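Local coordinates for protein transglutaminase-like enzymes, putative cysteine protease (PDB 3ISR) that probably acts as a cysteine-dependent hydrolase of peptide or amide bonds, with a transglutaminase-like catalytic fold, at residues Ser166-Ser169 against Ala170-Ile174; Phe118-Arg121 against Tyr122-Ser125. All coordinates share one frame; numbering follows the deposited sequence.

Contact 1 (Ser166-Ser169 against Ala170-Ile174); sequences SQTS and AFDTI
The N-terminus of helix 170-176 is capped where S169, the N-cap residue, meets D172 in the first turn, within the transglutaminase-like part of the chain. One half of a capping box is realised: the backbone N of S169 donates to OD2 of D172, 2.9 Å away, with an angle of 149° at the hydrogen. The donor comes to the anti side of the oxygen and lies 29° out of the carboxylate plane. D172 can reach back because its CG stands anti to its own carbonyl carbon and beside its backbone N (chi1 -56°), which turns the carboxylate toward the start of the helix. An aspartate suits this third helical position, since its side chain is just long enough to return to the cap and its negative charge would be welcomed by the positive end of the helix dipole. A water sits 2.6 Å from the same OD2.

S169 OG has a firm partner elsewhere in the chain, Q124 NE2, to which it is hydrogen-bonded. A serine fits here because its short side chain offers a hydroxyl close to the backbone without crowding the helix start. Its carbonyl O opens the helical pattern, taking the N-H of T173 at 3.0 Å, almost in line with the C=O bond, and more weakly that of D172.

T168 enters the cap in an extended conformation, its OG1 held by the backbone N of N165. Its side chain crosses that of T173 at about a right angle, and the methyl CG2, anti to the backbone N, makes van der Waals contact with both neighbours, 4.0 Å from CB of D172 and 3.9 Å from OG1 of T173.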
loop_
_atom_site.group_PDB
_atom_site.type_symbol
_atom_site.label_atom_id
_atom_site.label_comp_id
_atom_site.label_asym_id
_atom_site.label_seq_id
_atom_site.Cartn_x
_atom_site.Cartn_y
_atom_site.Cartn_z
ATOM N N SER B 166 -4.055 13.970 -5.100
ATOM C CA SER B 166 -2.963 14.562 -4.329
ATOM C C SER B 166 -2.255 13.535 -3.432
ATOM O O SER B 166 -1.128 13.766 -2.989
ATOM C CB SER B 166 -3.458 15.757 -3.513
ATOM O OG SER B 166 -4.309 15.315 -2.472
ATOM N N GLN B 167 -2.902 12.402 -3.178
ATOM C CA GLN B 167 -2.300 11.353 -2.339
ATOM C C GLN B 167 -1.315 10.465 -3.087
ATOM O O GLN B 167 -0.487 9.790 -2.467
ATOM C CB GLN B 167 -3.387 10.489 -1.666
ATOM C CG GLN B 167 -4.243 11.263 -0.660
ATOM C CD GLN B 167 -5.210 10.359 0.114
ATOM O OE1 GLN B 167 -5.240 9.140 -0.081
ATOM N NE2 GLN B 167 -5.989 10.959 1.009
ATOM N N THR B 168 -1.413 10.457 -4.420
ATOM C CA THR B 168 -0.579 9.608 -5.269
ATOM C C THR B 168 0.907 9.935 -5.146
ATOM O O THR B 168 1.304 11.118 -5.138
ATOM C CB THR B 168 -1.001 9.758 -6.753
ATOM O OG1 THR B 168 -2.430 9.613 -6.874
ATOM C CG2 THR B 168 -0.322 8.744 -7.643
ATOM N N SER B 169 1.732 8.893 -5.098
ATOM C CA SER B 169 3.175 9.049 -4.905
ATOM C C SER B 169 3.928 8.273 -5.961
ATOM O O SER B 169 3.344 7.475 -6.708
ATOM C CB SER B 169 3.556 8.494 -3.522
ATOM O OG SER B 169 3.319 7.084 -3.449
ATOM N N ALA B 170 5.249 8.455 -5.986
ATOM C CA ALA B 170 6.102 7.684 -6.860
ATOM C C ALA B 170 5.882 6.176 -6.699
ATOM O O ALA B 170 5.903 5.446 -7.692
ATOM C CB ALA B 170 7.571 8.010 -6.619
ATOM N N PHE B 171 5.711 5.718 -5.460
ATOM C CA PHE B 171 5.532 4.285 -5.208
ATOM C C PHE B 171 4.267 3.752 -5.878
ATOM O O PHE B 171 4.237 2.601 -6.304
ATOM C CB PHE B 171 5.542 3.974 -3.701
ATOM C CG PHE B 171 5.668 2.514 -3.381
ATOM C CD1 PHE B 171 6.881 1.841 -3.561
ATOM C CD2 PHE B 171 4.567 1.804 -2.914
ATOM C CE1 PHE B 171 6.991 0.469 -3.269
ATOM C CE2 PHE B 171 4.681 0.434 -2.607
ATOM C CZ PHE B 171 5.903 -0.221 -2.786
ATOM N N ASP B 172 3.243 4.595 -5.991
ATOM C CA ASP B 172 2.018 4.224 -6.697
ATOM C C ASP B 172 2.244 4.223 -8.202
ATOM O O ASP B 172 1.876 3.266 -8.890
ATOM C CB ASP B 172 0.879 5.170 -6.353
ATOM C CG ASP B 172 0.627 5.247 -4.874
ATOM O OD1 ASP B 172 0.625 4.182 -4.219
ATOM O OD2 ASP B 172 0.426 6.371 -4.368
ATOM N N THR B 173 2.868 5.281 -8.710
ATOM C CA THR B 173 2.989 5.468 -10.158
ATOM C C THR B 173 3.834 4.363 -10.783
ATOM O O THR B 173 3.601 3.973 -11.926
ATOM C CB THR B 173 3.558 6.881 -10.490
ATOM O OG1 THR B 173 2.702 7.859 -9.896
ATOM C CG2 THR B 173 3.593 7.132 -12.006
ATOM N N ILE B 174 4.795 3.833 -10.026
ATOM C CA ILE B 174 5.688 2.822 -10.563
ATOM C C ILE B 174 4.908 1.544 -10.979
ATOM O O ILE B 174 5.344 0.809 -11.863
ATOM C CB ILE B 174 6.929 2.556 -9.623
ATOM C CG1 ILE B 174 8.086 1.850 -10.348
ATOM C CG2 ILE B 174 6.550 1.743 -8.405
ATOM C CD1 ILE B 174 8.616 2.558 -11.589
HETATM O O HOH W 1 -1.508 6.469 -2.697
#

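Contact 2 (Phe118-Arg121 against Tyr122-Ser125); sequences FPSR and YCQS
R121 lies across one face of the Y122 ring. Its CG stands 3.5 Å from the ring centroid and only 8° off the normal, a CH-pi contact over the face. From there the chain bends (chi2 61°) and carries the guanidinium past the ring edge, so that CE1 of Y122 lies over the centre of its face, 3.7 Å from CZ of R121, the two planes 34° apart. Arginine suits this place because its methylenes can cover the aromatic face while its charged end continues past it, NH2 forming a salt bridge with D126 of the second subunit. The Y122 ring also meets H186 at about 15° between planes and has a cation-pi contact with R182.

The two residues are neighbours at the corner of a type I beta turn from S120 to C123, closed by a single antiparallel bridge, S120 with C123 as a hydrogen-bonded pair. S120 N donates to C123 O and C123 N to S120 O, each at 3.1 Å.

Beside this bridge S120 OG, which hydrogen-bonds D248 and R193, touches CB of C123 at 3.4 Å. Further from the corner, S125 points its CB toward the opposite arm, and its OG rests against the proline ring, 3.6 Å from CB of P119.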
loop_
_atom_site.group_PDB
_atom_site.type_symbol
_atom_site.label_atom_id
_atom_site.label_comp_id
_atom_site.label_asym_id
_atom_site.label_seq_id
_atom_site.Cartn_x
_atom_site.Cartn_y
_atom_site.Cartn_z
ATOM N N PHE B 118 17.338 12.239 0.301
ATOM C CA PHE B 118 16.491 11.463 1.216
ATOM C C PHE B 118 15.056 11.306 0.747
ATOM O O PHE B 118 14.561 12.139 -0.019
ATOM C CB PHE B 118 16.567 12.042 2.633
ATOM C CG PHE B 118 17.934 11.880 3.228
ATOM C CD1 PHE B 118 18.335 10.656 3.734
ATOM C CD2 PHE B 118 18.845 12.924 3.181
ATOM C CE1 PHE B 118 19.644 10.480 4.261
ATOM C CE2 PHE B 118 20.137 12.776 3.691
ATOM C CZ PHE B 118 20.541 11.562 4.228
ATOM N N PRO B 119 14.401 10.208 1.159
ATOM C CA PRO B 119 13.001 10.011 0.749
ATOM C C PRO B 119 12.130 11.133 1.296
ATOM O O PRO B 119 12.444 11.711 2.363
ATOM C CB PRO B 119 12.606 8.691 1.417
ATOM C CG PRO B 119 13.881 8.077 1.977
ATOM C CD PRO B 119 14.917 9.141 2.046
ATOM N N SER B 120 11.035 11.424 0.601
ATOM C CA SER B 120 10.070 12.406 1.056
ATOM C C SER B 120 8.654 11.819 0.920
ATOM O O SER B 120 8.514 10.682 0.482
ATOM C CB SER B 120 10.219 13.679 0.223
ATOM O OG SER B 120 10.041 13.398 -1.146
ATOM N N ARG B 121 7.614 12.569 1.310
ATOM C CA ARG B 121 6.242 12.028 1.280
ATOM C C ARG B 121 5.862 11.298 -0.021
ATOM O O ARG B 121 5.363 10.163 0.007
ATOM C CB ARG B 121 5.211 13.134 1.575
ATOM C CG ARG B 121 3.727 12.720 1.341
ATOM C CD ARG B 121 3.221 11.533 2.229
ATOM N NE ARG B 121 1.846 11.256 1.815
ATOM C CZ ARG B 121 1.488 10.415 0.845
ATOM N NH1 ARG B 121 2.398 9.690 0.191
ATOM N NH2 ARG B 121 0.202 10.298 0.519
ATOM N N TYR B 122 6.070 11.957 -1.159
ATOM C CA TYR B 122 5.649 11.407 -2.450
ATOM C C TYR B 122 6.768 10.729 -3.226
ATOM O O TYR B 122 6.570 10.330 -4.365
ATOM C CB TYR B 122 5.042 12.535 -3.300
ATOM C CG TYR B 122 3.887 13.184 -2.584
ATOM C CD1 TYR B 122 2.674 12.504 -2.424
ATOM C CD2 TYR B 122 4.018 14.458 -2.021
ATOM C CE1 TYR B 122 1.607 13.100 -1.722
ATOM C CE2 TYR B 122 2.970 15.063 -1.337
ATOM C CZ TYR B 122 1.776 14.376 -1.187
ATOM O OH TYR B 122 0.749 14.992 -0.526
ATOM N N CYS B 123 7.954 10.607 -2.616
ATOM C CA CYS B 123 9.121 10.060 -3.316
ATOM C C CYS B 123 9.813 9.059 -2.386
ATOM O O CYS B 123 10.818 9.383 -1.725
ATOM C CB CYS B 123 10.099 11.168 -3.733
ATOM S SG CYS B 123 9.381 12.492 -4.717
ATOM N N GLN B 124 9.257 7.840 -2.335
ATOM C CA GLN B 124 9.725 6.788 -1.401
ATOM C C GLN B 124 10.910 6.044 -1.995
ATOM O O GLN B 124 10.831 4.851 -2.362
ATOM C CB GLN B 124 8.583 5.830 -1.048
ATOM C CG GLN B 124 7.294 6.521 -0.532
ATOM C CD GLN B 124 6.256 6.712 -1.630
ATOM O OE1 GLN B 124 6.591 7.016 -2.790
ATOM N NE2 GLN B 124 4.981 6.525 -1.276
ATOM N N SER B 125 12.022 6.765 -2.098
ATOM C CA SER B 125 13.201 6.282 -2.780
ATOM C C SER B 125 13.775 5.094 -2.049
ATOM O O SER B 125 14.364 4.195 -2.654
ATOM C CB SER B 125 14.253 7.402 -2.898
ATOM O OG SER B 125 14.351 8.152 -1.691
#

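Contact 2 comes first along the chain, in the loop between strand 78-96 and helix 129-136; contact 1 follows past strand 158-159, where helix 170-176 begins. Their centres are 10 Å apart, on the same side of the chain's centre, and they touch. A170 N lies 2.8 Å from Y122 O, a probable hydrogen bond, and Q124 OE1 accepts from F171 N, so residues of the turn take up N-H groups at the helix start. The Y122 ring packs against the carbonyls of S166 and T168. The 118-125 turn and the start of helix 170-176 thus meet over helix 181-194. Both lie at subunit interfaces, contact 2 with the second subunit, contact 1 packing on the second and third.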